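Local coordinates for putative Nudix hydrolase DR_0079 (Deinococcus radiodurans, PDB 2O5F), which hydrolyses nucleoside di- and triphosphates to monophosphates with the help of magnesium, with a marked preference for CDP and CTP, at residues Arg8-Asn13 with Val72-Thr77; Val36-Leu41 with Ser114-Tyr119; Asn62-Ser67 with Glu153-Asp158. All coordinates share one frame; numbering follows the deposited sequence.

Interaction 1: residues Arg8-Asn13 with Val72-Thr77; sequences RLDLVN and VQSGET
Asp10, on the strand 8-12, sets its carboxylate against the Gln73-Glu76 type II turn, part of the Nudix box just ahead of helix 78-90. This is the tight side of the contact. OD1 of Asp10 takes the backbone N-H of Gly75 at 2.9 Å, almost straight at 178°, while OD2 takes the hydroxyl of Ser74, OG to OD2 2.8 Å; both donors come from above the carboxylate plane. Gln21 on the next strand donates to OD2 as well, and a water links OD1 to the carbonyl O of Glu76. An alanine in place of Asp10 would probably leave the Gly75 N-H, the Gln21 amide and that water without their acceptor, and the Ser74 hydroxyl free to turn. The looser, outer side belongs to Arg8. Its main chain is held, Ser74 N to Arg8 O at 2.9 Å, but its side chain only brushes the turn, CG to Ser74 CB 4.1 Å, before the guanidinium runs off from it. The end of Leu9 comes back to the loop, CD2 3.5 Å from Val72 O, and a second water accepts from Asp10 N at 2.9 Å and donates to Val72 O at 2.7 Å.

Interaction 2: residues Val36-Leu41 with Ser114-Tyr119; sequences VVNAFL and SFMCVY
Ala39 and Tyr119 meet CB to CB at 3.9 Å in the apolar centre, on the sheet face packed against helix 78-90. Beside them Val37 brings CG1 to the edge of the Tyr119 ring, near its plane, 4.0 Å from CE2. Phe82 of the helix stacks on that ring, and Trp99 of strand 98-105 meets it with the planes steeply inclined.

The other face, which carries Val36, Asn38, Met116 and Val118, is covered in part by Leu162 of helix 159-166. Val36 and Met116 lie side by side, CG2 of Val36 3.7 Å from CB of Met116. In Met116, chi1 (61°) puts CG between the backbone N and the carbonyl carbon, and chi2, near anti at 177°, carries SD on to the Asn38 amide. There the amide makes a weak, bent hydrogen bond, ND2 of Asn38 to SD of Met116 at 3.4 Å, the only hydrogen bond between side chains of the two segments.

Backbone bonds form the polar seam. Val36 N gives to Phe115 O, and Asn38 bonds both ways, its N to Cys117 O at 3.2 Å and its O from Tyr119 N at 2.9 Å; Phe40 N closes the row on Tyr119 O. The strand axes run 14° from parallel. Such a parallel pair at the middle of a mixed sheet, with helices on both faces, is the core of the Nudix alpha/beta/alpha sandwich.

Interaction 3: residues Asn62-Ser67 with Glu153-Asp158; sequences NALDVS and EAAKGD
Asp65 and Lys156 are brought together by their torsions. Asp65 holds CG anti to its backbone N (chi1 -166°), which carries CG, the carboxylate carbon, towards Lys156; the lysine bends at chi2 (-66°), folding CD back, and bends again at chi4, which sets NZ beside the acid. The two side chains cross obliquely, and NZ of Lys156 closes a salt bridge to OD2 of Asp65 at 2.8 Å, coming from well above the carboxylate plane. Nearer the backbone, CB and CG of Lys156 lie beside OD1 of the same carboxylate. OD2 has a second, long and weak ionic partner in Arg53. The salt bridge would probably limit how far the carboxylate can turn.

Next to the salt bridge the main chains join. Leu64 straddles Ala155: its N gives to Ala154 O at 2.9 Å, and its O receives Lys156 N at 2.8 Å. The oxygen of Ala154 also takes a water, at 2.8 Å. Side chains meet along the same line: CB of Ala63 and CB of Ala154 are 3.9 Å apart, and CB of Leu64 lies 4.0 Å from CB of Ala155. Beyond CB, the buried Leu64 packs on Leu145 and Ile149 of helix 142-151 and on Leu159 of helix 159-166.

What results is a single isolated beta bridge between two irregular segments. It ties the connection between the last two helices to the segment that leads into strand 68-71 and the Nudix box, close to the inferred magnesium site: the nearest side-chain atoms of Asp65 and Glu89, an inferred ligand of the metal, are about 6 Å apart.

Overall arrangement
Interaction 2 lies near the centre of the chain and touches both others. Towards interaction 1, CG2 of Val72 packs 4.0 Å from CG1 of Val37, and CG2 of Val12 lies 3.5 Å from CD2 of Phe115. Towards interaction 3, Leu41 N and Ser67 OG form a probable hydrogen bond at 2.9 Å. Interactions 1 and 3 do not meet: their centres are about 24 Å apart, on opposite sides of the chain's centre. All three approach the inferred magnesium site on helix 78-90. Between nearest side-chain atoms, Val37 is about 4 Å and Gln73 about 6 Å from Glu85, whereas Asp65 lies nearer Glu89 than Glu85, about 6 against 9 Å.

Interaction 1: residues Arg8-Asn13 with Val72-Thr77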
ATOM      1  N   ARG A   8      12.693  12.440  -4.097  1.00 36.96           N
ATOM      2  CA  ARG A   8      11.848  13.535  -4.562  1.00 35.31           C
ATOM      3  C   ARG A   8      10.472  13.001  -4.954  1.00 32.39           C
ATOM      4  O   ARG A   8      10.364  11.965  -5.607  1.00 30.87           O
ATOM      5  CB  ARG A   8      12.493  14.235  -5.758  1.00 38.62           C
ATOM      6  CG  ARG A   8      11.833  15.549  -6.128  1.00 42.70           C
ATOM      7  CD  ARG A   8      12.784  16.416  -6.941  1.00 46.23           C
ATOM      8  NE  ARG A   8      14.016  16.677  -6.201  1.00 49.92           N
ATOM      9  CZ  ARG A   8      15.010  17.438  -6.647  1.00 52.36           C
ATOM     10  NH1 ARG A   8      14.918  18.020  -7.838  1.00 53.90           N
ATOM     11  NH2 ARG A   8      16.100  17.616  -5.906  1.00 52.59           N
ATOM     12  N   LEU A   9       9.425  13.717  -4.553  1.00 30.21           N
ATOM     13  CA  LEU A   9       8.056  13.310  -4.844  1.00 28.09           C
ATOM     14  C   LEU A   9       7.323  14.371  -5.654  1.00 28.28           C
ATOM     15  O   LEU A   9       7.660  15.559  -5.594  1.00 28.51           O
ATOM     16  CB  LEU A   9       7.293  13.078  -3.536  1.00 28.23           C
ATOM     17  CG  LEU A   9       7.988  12.212  -2.483  1.00 28.20           C
ATOM     18  CD1 LEU A   9       7.155  12.162  -1.214  1.00 26.16           C
ATOM     19  CD2 LEU A   9       8.217  10.829  -3.048  1.00 27.86           C
ATOM     20  N   ASP A  10       6.324  13.940  -6.415  1.00 26.34           N
ATOM     21  CA  ASP A  10       5.519  14.867  -7.207  1.00 26.17           C
ATOM     22  C   ASP A  10       4.431  15.444  -6.296  1.00 24.27           C
ATOM     23  O   ASP A  10       3.894  14.741  -5.447  1.00 24.70           O
ATOM     24  CB  ASP A  10       4.851  14.136  -8.384  1.00 26.69           C
ATOM     25  CG  ASP A  10       5.754  14.021  -9.600  1.00 28.92           C
ATOM     26  OD1 ASP A  10       5.527  13.098 -10.419  1.00 28.76           O
ATOM     27  OD2 ASP A  10       6.675  14.858  -9.752  1.00 26.71           O
ATOM     28  N   LEU A  11       4.136  16.730  -6.462  1.00 23.81           N
ATOM     29  CA  LEU A  11       3.081  17.382  -5.697  1.00 22.53           C
ATOM     30  C   LEU A  11       1.850  17.346  -6.601  1.00 21.59           C
ATOM     31  O   LEU A  11       1.954  17.600  -7.801  1.00 22.88           O
ATOM     32  CB  LEU A  11       3.444  18.839  -5.377  1.00 23.57           C
ATOM     33  CG  LEU A  11       4.486  19.109  -4.291  1.00 26.56           C
ATOM     34  CD1 LEU A  11       4.905  20.579  -4.335  1.00 25.90           C
ATOM     35  CD2 LEU A  11       3.909  18.750  -2.919  1.00 25.67           C
ATOM     36  N   VAL A  12       0.692  17.024  -6.035  1.00 20.56           N
ATOM     37  CA  VAL A  12      -0.534  16.952  -6.823  1.00 23.00           C
ATOM     38  C   VAL A  12      -1.656  17.759  -6.189  1.00 23.63           C
ATOM     39  O   VAL A  12      -1.658  17.990  -4.976  1.00 23.80           O
ATOM     40  CB  VAL A  12      -1.000  15.473  -6.995  1.00 21.08           C
ATOM     41  CG1 VAL A  12       0.059  14.675  -7.725  1.00 22.35           C
ATOM     42  CG2 VAL A  12      -1.293  14.852  -5.633  1.00 22.96           C
ATOM     43  N   ASN A  13      -2.599  18.199  -7.021  1.00 25.03           N
ATOM     44  CA  ASN A  13      -3.750  18.969  -6.553  1.00 26.52           C
ATOM     45  C   ASN A  13      -4.932  18.042  -6.273  1.00 26.15           C
ATOM     46  O   ASN A  13      -4.793  16.820  -6.313  1.00 25.99           O
ATOM     47  CB  ASN A  13      -4.169  20.032  -7.588  1.00 26.65           C
ATOM     48  CG  ASN A  13      -4.590  19.429  -8.927  1.00 27.64           C
ATOM     49  OD1 ASN A  13      -5.030  18.284  -9.005  1.00 26.89           O
ATOM     50  ND2 ASN A  13      -4.471  20.218  -9.986  1.00 28.57           N
ATOM     51  N   VAL A  72       5.045   7.224  -4.376  1.00 23.38           N
ATOM     52  CA  VAL A  72       5.372   7.235  -5.797  1.00 23.86           C
ATOM     53  C   VAL A  72       6.444   8.310  -5.991  1.00 25.93           C
ATOM     54  O   VAL A  72       6.277   9.449  -5.545  1.00 24.90           O
ATOM     55  CB  VAL A  72       4.149   7.617  -6.660  1.00 23.30           C
ATOM     56  CG1 VAL A  72       4.517   7.586  -8.132  1.00 20.64           C
ATOM     57  CG2 VAL A  72       2.990   6.675  -6.377  1.00 23.87           C
ATOM     58  N   GLN A  73       7.540   7.954  -6.649  1.00 24.91           N
ATOM     59  CA  GLN A  73       8.618   8.911  -6.872  1.00 27.13           C
ATOM     60  C   GLN A  73       8.312   9.876  -8.005  1.00 26.83           C
ATOM     61  O   GLN A  73       7.600   9.534  -8.948  1.00 23.02           O
ATOM     62  CB  GLN A  73       9.925   8.178  -7.166  1.00 31.56           C
ATOM     63  CG  GLN A  73      10.392   7.297  -6.027  1.00 37.62           C
ATOM     64  CD  GLN A  73      11.721   6.635  -6.310  1.00 40.96           C
ATOM     65  OE1 GLN A  73      12.178   5.785  -5.543  1.00 44.81           O
ATOM     66  NE2 GLN A  73      12.356   7.021  -7.413  1.00 42.00           N
ATOM     67  N   SER A  74       8.861  11.082  -7.906  1.00 26.78           N
ATOM     68  CA  SER A  74       8.643  12.100  -8.928  1.00 28.58           C
ATOM     69  C   SER A  74       8.913  11.573 -10.333  1.00 27.77           C
ATOM     70  O   SER A  74       9.960  10.986 -10.596  1.00 26.31           O
ATOM     71  CB  SER A  74       9.539  13.315  -8.673  1.00 28.97           C
ATOM     72  OG  SER A  74       9.381  14.272  -9.701  1.00 30.97           O
ATOM     73  N   GLY A  75       7.955  11.793 -11.229  1.00 29.66           N
ATOM     74  CA  GLY A  75       8.098  11.357 -12.608  1.00 30.24           C
ATOM     75  C   GLY A  75       7.669   9.922 -12.838  1.00 31.29           C
ATOM     76  O   GLY A  75       7.608   9.448 -13.973  1.00 30.73           O
ATOM     77  N   GLU A  76       7.359   9.229 -11.752  1.00 30.06           N
ATOM     78  CA  GLU A  76       6.958   7.837 -11.819  1.00 29.91           C
ATOM     79  C   GLU A  76       5.439   7.690 -11.898  1.00 28.47           C
ATOM     80  O   GLU A  76       4.696   8.489 -11.331  1.00 28.31           O
ATOM     81  CB  GLU A  76       7.502   7.131 -10.581  1.00 31.22           C
ATOM     82  CG  GLU A  76       7.379   5.635 -10.543  1.00 34.16           C
ATOM     83  CD  GLU A  76       8.047   5.073  -9.296  1.00 35.50           C
ATOM     84  OE1 GLU A  76       7.717   5.539  -8.182  1.00 30.31           O
ATOM     85  OE2 GLU A  76       8.899   4.170  -9.427  1.00 35.78           O
ATOM     86  N   THR A  77       4.974   6.683 -12.623  1.00 26.14           N
ATOM     87  CA  THR A  77       3.540   6.460 -12.712  1.00 25.96           C
ATOM     88  C   THR A  77       3.166   5.507 -11.572  1.00 24.04           C
ATOM     89  O   THR A  77       4.045   4.917 -10.945  1.00 20.83           O
ATOM     90  CB  THR A  77       3.159   5.819 -14.045  1.00 27.85           C
ATOM     91  OG1 THR A  77       1.734   5.833 -14.190  1.00 36.23           O
ATOM     92  CG2 THR A  77       3.648   4.404 -14.093  1.00 24.27           C
TER
HETATM   93  O   HOH W   1       4.136  10.650  -9.565  1.00 26.47           O
HETATM   94  O   HOH W   2       5.402  11.302  -7.244  1.00 26.91           O

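Interaction 2: residues Val36-Leu41 with Ser114-Tyr119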
ATOM      1  N   VAL A  36       0.759   7.794  -3.316  1.00 18.80           N
ATOM      2  CA  VAL A  36       1.328   6.550  -2.813  1.00 18.21           C
ATOM      3  C   VAL A  36       0.615   5.390  -3.502  1.00 17.97           C
ATOM      4  O   VAL A  36      -0.416   5.581  -4.146  1.00 20.81           O
ATOM      5  CB  VAL A  36       1.136   6.395  -1.278  1.00 18.41           C
ATOM      6  CG1 VAL A  36       1.838   7.537  -0.546  1.00 18.34           C
ATOM      7  CG2 VAL A  36      -0.352   6.367  -0.929  1.00 20.79           C
ATOM      8  N   VAL A  37       1.177   4.197  -3.383  1.00 19.40           N
ATOM      9  CA  VAL A  37       0.552   3.010  -3.952  1.00 20.22           C
ATOM     10  C   VAL A  37       0.426   2.018  -2.802  1.00 19.07           C
ATOM     11  O   VAL A  37       1.240   2.015  -1.874  1.00 18.21           O
ATOM     12  CB  VAL A  37       1.400   2.373  -5.094  1.00 20.50           C
ATOM     13  CG1 VAL A  37       1.202   3.142  -6.395  1.00 23.73           C
ATOM     14  CG2 VAL A  37       2.877   2.364  -4.711  1.00 24.33           C
ATOM     15  N   ASN A  38      -0.613   1.198  -2.859  1.00 18.09           N
ATOM     16  CA  ASN A  38      -0.857   0.194  -1.842  1.00 18.92           C
ATOM     17  C   ASN A  38      -1.382  -1.024  -2.581  1.00 19.36           C
ATOM     18  O   ASN A  38      -2.069  -0.890  -3.595  1.00 22.20           O
ATOM     19  CB  ASN A  38      -1.894   0.683  -0.825  1.00 19.88           C
ATOM     20  CG  ASN A  38      -1.312   1.667   0.183  1.00 18.33           C
ATOM     21  OD1 ASN A  38      -0.379   1.344   0.908  1.00 19.55           O
ATOM     22  ND2 ASN A  38      -1.865   2.871   0.227  1.00 20.09           N
ATOM     23  N   ALA A  39      -1.035  -2.208  -2.100  1.00 18.88           N
ATOM     24  CA  ALA A  39      -1.513  -3.424  -2.741  1.00 18.41           C
ATOM     25  C   ALA A  39      -1.691  -4.523  -1.721  1.00 19.05           C
ATOM     26  O   ALA A  39      -1.047  -4.534  -0.674  1.00 19.24           O
ATOM     27  CB  ALA A  39      -0.544  -3.874  -3.831  1.00 15.73           C
ATOM     28  N   PHE A  40      -2.600  -5.432  -2.046  1.00 18.31           N
ATOM     29  CA  PHE A  40      -2.898  -6.570  -1.213  1.00 18.16           C
ATOM     30  C   PHE A  40      -2.636  -7.817  -2.035  1.00 19.34           C
ATOM     31  O   PHE A  40      -3.000  -7.882  -3.209  1.00 20.27           O
ATOM     32  CB  PHE A  40      -4.367  -6.556  -0.788  1.00 20.99           C
ATOM     33  CG  PHE A  40      -4.689  -5.527   0.249  1.00 21.35           C
ATOM     34  CD1 PHE A  40      -4.225  -5.666   1.549  1.00 21.20           C
ATOM     35  CD2 PHE A  40      -5.466  -4.417  -0.071  1.00 23.03           C
ATOM     36  CE1 PHE A  40      -4.531  -4.712   2.528  1.00 22.52           C
ATOM     37  CE2 PHE A  40      -5.776  -3.454   0.900  1.00 25.09           C
ATOM     38  CZ  PHE A  40      -5.304  -3.608   2.202  1.00 23.93           C
ATOM     39  N   LEU A  41      -1.982  -8.786  -1.416  1.00 18.98           N
ATOM     40  CA  LEU A  41      -1.706 -10.063  -2.052  1.00 19.21           C
ATOM     41  C   LEU A  41      -2.804 -10.978  -1.506  1.00 19.90           C
ATOM     42  O   LEU A  41      -2.870 -11.210  -0.299  1.00 17.82           O
ATOM     43  CB  LEU A  41      -0.333 -10.574  -1.615  1.00 18.57           C
ATOM     44  CG  LEU A  41       0.087 -11.960  -2.115  1.00 21.80           C
ATOM     45  CD1 LEU A  41       0.305 -11.911  -3.624  1.00 20.88           C
ATOM     46  CD2 LEU A  41       1.370 -12.391  -1.415  1.00 21.98           C
ATOM     47  N   SER A 114      -3.102   9.896   1.480  1.00 22.23           N
ATOM     48  CA  SER A 114      -2.651  10.461   0.213  1.00 19.40           C
ATOM     49  C   SER A 114      -3.482   9.973  -0.958  1.00 20.44           C
ATOM     50  O   SER A 114      -4.351   9.119  -0.809  1.00 22.28           O
ATOM     51  CB  SER A 114      -1.203  10.039  -0.072  1.00 21.39           C
ATOM     52  OG  SER A 114      -0.351  10.269   1.021  1.00 20.74           O
ATOM     53  N   PHE A 115      -3.190  10.523  -2.134  1.00 19.25           N
ATOM     54  CA  PHE A 115      -3.843  10.087  -3.349  1.00 18.08           C
ATOM     55  C   PHE A 115      -3.245   8.713  -3.572  1.00 20.35           C
ATOM     56  O   PHE A 115      -2.067   8.486  -3.284  1.00 21.69           O
ATOM     57  CB  PHE A 115      -3.499  11.033  -4.495  1.00 19.51           C
ATOM     58  CG  PHE A 115      -4.396  12.229  -4.555  1.00 17.91           C
ATOM     59  CD1 PHE A 115      -5.654  12.133  -5.140  1.00 19.29           C
ATOM     60  CD2 PHE A 115      -4.009  13.438  -3.992  1.00 18.66           C
ATOM     61  CE1 PHE A 115      -6.516  13.224  -5.164  1.00 19.99           C
ATOM     62  CE2 PHE A 115      -4.867  14.537  -4.011  1.00 21.17           C
ATOM     63  CZ  PHE A 115      -6.126  14.424  -4.603  1.00 19.46           C
ATOM     64  N   MET A 116      -4.039   7.780  -4.069  1.00 21.14           N
ATOM     65  CA  MET A 116      -3.498   6.455  -4.246  1.00 22.72           C
ATOM     66  C   MET A 116      -4.257   5.541  -5.171  1.00 23.07           C
ATOM     67  O   MET A 116      -5.443   5.726  -5.452  1.00 23.32           O
ATOM     68  CB  MET A 116      -3.407   5.758  -2.889  1.00 23.23           C
ATOM     69  CG  MET A 116      -4.753   5.596  -2.190  1.00 23.56           C
ATOM     70  SD  MET A 116      -4.615   4.681  -0.633  1.00 25.59           S
ATOM     71  CE  MET A 116      -3.937   5.911   0.470  1.00 22.64           C
ATOM     72  N   CYS A 117      -3.528   4.550  -5.651  1.00 22.29           N
ATOM     73  CA  CYS A 117      -4.112   3.514  -6.458  1.00 23.26           C
ATOM     74  C   CYS A 117      -3.830   2.290  -5.604  1.00 22.72           C
ATOM     75  O   CYS A 117      -2.714   2.123  -5.091  1.00 21.54           O
ATOM     76  CB  CYS A 117      -3.420   3.371  -7.808  1.00 23.90           C
ATOM     77  SG  CYS A 117      -4.246   2.162  -8.859  1.00 31.92           S
ATOM     78  N   VAL A 118      -4.853   1.462  -5.431  1.00 20.94           N
ATOM     79  CA  VAL A 118      -4.746   0.238  -4.651  1.00 20.88           C
ATOM     80  C   VAL A 118      -4.854  -0.900  -5.659  1.00 21.54           C
ATOM     81  O   VAL A 118      -5.729  -0.891  -6.525  1.00 21.88           O
ATOM     82  CB  VAL A 118      -5.892   0.120  -3.618  1.00 19.79           C
ATOM     83  CG1 VAL A 118      -5.631  -1.046  -2.669  1.00 17.88           C
ATOM     84  CG2 VAL A 118      -6.027   1.421  -2.841  1.00 20.53           C
ATOM     85  N   TYR A 119      -3.948  -1.862  -5.551  1.00 21.22           N
ATOM     86  CA  TYR A 119      -3.916  -3.002  -6.459  1.00 20.17           C
ATOM     87  C   TYR A 119      -4.151  -4.298  -5.713  1.00 21.52           C
ATOM     88  O   TYR A 119      -4.019  -4.357  -4.492  1.00 21.55           O
ATOM     89  CB  TYR A 119      -2.544  -3.093  -7.119  1.00 19.50           C
ATOM     90  CG  TYR A 119      -2.154  -1.879  -7.906  1.00 21.38           C
ATOM     91  CD1 TYR A 119      -2.592  -1.706  -9.221  1.00 21.89           C
ATOM     92  CD2 TYR A 119      -1.343  -0.892  -7.341  1.00 23.26           C
ATOM     93  CE1 TYR A 119      -2.226  -0.586  -9.953  1.00 24.90           C
ATOM     94  CE2 TYR A 119      -0.975   0.232  -8.067  1.00 24.29           C
ATOM     95  CZ  TYR A 119      -1.418   0.377  -9.368  1.00 26.20           C
ATOM     96  OH  TYR A 119      -1.044   1.489 -10.090  1.00 27.48           O
TER

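Interaction 3: residues Asn62-Ser67 with Glu153-Asp158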
ATOM      1  N   ASN A  62       6.872  -3.810  13.752  1.00 35.70           N
ATOM      2  CA  ASN A  62       5.933  -4.576  14.548  1.00 33.59           C
ATOM      3  C   ASN A  62       4.466  -4.209  14.308  1.00 30.77           C
ATOM      4  O   ASN A  62       3.581  -4.729  14.977  1.00 29.63           O
ATOM      5  CB  ASN A  62       6.305  -4.466  16.032  1.00 37.70           C
ATOM      6  CG  ASN A  62       7.642  -5.135  16.347  1.00 39.75           C
ATOM      7  OD1 ASN A  62       8.689  -4.733  15.835  1.00 43.31           O
ATOM      8  ND2 ASN A  62       7.606  -6.170  17.177  1.00 43.29           N
ATOM      9  N   ALA A  63       4.210  -3.337  13.333  1.00 24.60           N
ATOM     10  CA  ALA A  63       2.843  -2.938  13.005  1.00 23.28           C
ATOM     11  C   ALA A  63       2.341  -3.624  11.735  1.00 23.16           C
ATOM     12  O   ALA A  63       3.098  -3.817  10.782  1.00 23.93           O
ATOM     13  CB  ALA A  63       2.760  -1.425  12.833  1.00 25.45           C
ATOM     14  N   LEU A  64       1.063  -4.000  11.738  1.00 20.96           N
ATOM     15  CA  LEU A  64       0.431  -4.635  10.580  1.00 19.08           C
ATOM     16  C   LEU A  64       0.378  -3.598   9.461  1.00 20.02           C
ATOM     17  O   LEU A  64       0.196  -2.411   9.722  1.00 19.53           O
ATOM     18  CB  LEU A  64      -0.992  -5.060  10.936  1.00 18.28           C
ATOM     19  CG  LEU A  64      -1.118  -6.101  12.049  1.00 20.56           C
ATOM     20  CD1 LEU A  64      -2.535  -6.110  12.604  1.00 19.93           C
ATOM     21  CD2 LEU A  64      -0.727  -7.461  11.498  1.00 20.57           C
ATOM     22  N   ASP A  65       0.508  -4.040   8.214  1.00 18.83           N
ATOM     23  CA  ASP A  65       0.476  -3.105   7.095  1.00 19.56           C
ATOM     24  C   ASP A  65      -0.047  -3.778   5.831  1.00 18.90           C
ATOM     25  O   ASP A  65      -0.352  -4.968   5.841  1.00 19.41           O
ATOM     26  CB  ASP A  65       1.892  -2.574   6.853  1.00 21.81           C
ATOM     27  CG  ASP A  65       1.924  -1.352   5.946  1.00 23.46           C
ATOM     28  OD1 ASP A  65       0.856  -0.757   5.689  1.00 25.30           O
ATOM     29  OD2 ASP A  65       3.032  -0.986   5.507  1.00 29.34           O
ATOM     30  N   VAL A  66      -0.164  -3.013   4.749  1.00 17.37           N
ATOM     31  CA  VAL A  66      -0.609  -3.580   3.479  1.00 18.22           C
ATOM     32  C   VAL A  66       0.520  -4.497   3.010  1.00 17.56           C
ATOM     33  O   VAL A  66       1.667  -4.372   3.459  1.00 16.71           O
ATOM     34  CB  VAL A  66      -0.830  -2.486   2.385  1.00 19.06           C
ATOM     35  CG1 VAL A  66      -2.038  -1.627   2.724  1.00 20.30           C
ATOM     36  CG2 VAL A  66       0.422  -1.611   2.267  1.00 19.98           C
ATOM     37  N   SER A  67       0.202  -5.408   2.095  1.00 16.82           N
ATOM     38  CA  SER A  67       1.198  -6.336   1.559  1.00 17.64           C
ATOM     39  C   SER A  67       2.371  -5.596   0.917  1.00 17.57           C
ATOM     40  O   SER A  67       3.534  -5.945   1.136  1.00 16.44           O
ATOM     41  CB  SER A  67       0.557  -7.246   0.508  1.00 19.09           C
ATOM     42  OG  SER A  67      -0.608  -7.893   1.025  1.00 21.12           O
ATOM     43  N   GLU A 153      -4.329  -3.624  18.269  1.00 20.48           N
ATOM     44  CA  GLU A 153      -3.026  -4.103  17.795  1.00 20.02           C
ATOM     45  C   GLU A 153      -2.454  -3.080  16.803  1.00 19.30           C
ATOM     46  O   GLU A 153      -3.200  -2.479  16.029  1.00 20.10           O
ATOM     47  CB  GLU A 153      -3.170  -5.488  17.146  1.00 19.29           C
ATOM     48  CG  GLU A 153      -3.609  -6.575  18.145  1.00 18.53           C
ATOM     49  CD  GLU A 153      -3.239  -7.983  17.685  1.00 20.23           C
ATOM     50  OE1 GLU A 153      -2.052  -8.219  17.354  1.00 20.64           O
ATOM     51  OE2 GLU A 153      -4.121  -8.867  17.683  1.00 21.48           O
ATOM     52  N   ALA A 154      -1.139  -2.879  16.842  1.00 19.65           N
ATOM     53  CA  ALA A 154      -0.462  -1.900  15.984  1.00 19.34           C
ATOM     54  C   ALA A 154      -0.674  -2.118  14.489  1.00 19.31           C
ATOM     55  O   ALA A 154      -0.514  -3.229  13.990  1.00 18.74           O
ATOM     56  CB  ALA A 154       1.034  -1.890  16.302  1.00 19.79           C
ATOM     57  N   ALA A 155      -1.022  -1.044  13.779  1.00 19.37           N
ATOM     58  CA  ALA A 155      -1.260  -1.121  12.344  1.00 19.28           C
ATOM     59  C   ALA A 155      -1.103   0.230  11.665  1.00 18.95           C
ATOM     60  O   ALA A 155      -1.370   1.263  12.267  1.00 16.85           O
ATOM     61  CB  ALA A 155      -2.658  -1.644  12.085  1.00 19.94           C
ATOM     62  N   LYS A 156      -0.675   0.211  10.408  1.00 18.99           N
ATOM     63  CA  LYS A 156      -0.542   1.447   9.645  1.00 24.09           C
ATOM     64  C   LYS A 156      -1.883   2.157   9.664  1.00 24.15           C
ATOM     65  O   LYS A 156      -2.932   1.519   9.569  1.00 26.98           O
ATOM     66  CB  LYS A 156      -0.134   1.148   8.207  1.00 24.52           C
ATOM     67  CG  LYS A 156       1.332   0.853   8.077  1.00 30.04           C
ATOM     68  CD  LYS A 156       2.146   2.089   8.416  1.00 35.99           C
ATOM     69  CE  LYS A 156       3.624   1.791   8.353  1.00 37.00           C
ATOM     70  NZ  LYS A 156       4.002   1.185   7.043  1.00 38.82           N
ATOM     71  N   GLY A 157      -1.838   3.479   9.768  1.00 25.32           N
ATOM     72  CA  GLY A 157      -3.048   4.273   9.842  1.00 26.65           C
ATOM     73  C   GLY A 157      -4.146   4.098   8.809  1.00 27.92           C
ATOM     74  O   GLY A 157      -5.311   4.356   9.118  1.00 28.50           O
ATOM     75  N   ASP A 158      -3.814   3.682   7.591  1.00 26.86           N
ATOM     76  CA  ASP A 158      -4.856   3.516   6.575  1.00 25.87           C
ATOM     77  C   ASP A 158      -5.211   2.078   6.243  1.00 24.32           C
ATOM     78  O   ASP A 158      -6.048   1.832   5.374  1.00 20.68           O
ATOM     79  CB  ASP A 158      -4.473   4.233   5.280  1.00 30.66           C
ATOM     80  CG  ASP A 158      -4.396   5.741   5.444  1.00 31.05           C
ATOM     81  OD1 ASP A 158      -5.147   6.306   6.272  1.00 37.24           O
ATOM     82  OD2 ASP A 158      -3.599   6.356   4.715  1.00 34.82           O
TER
HETATM   83  O   HOH W   3       0.312  -5.608  15.216  1.00 20.57           O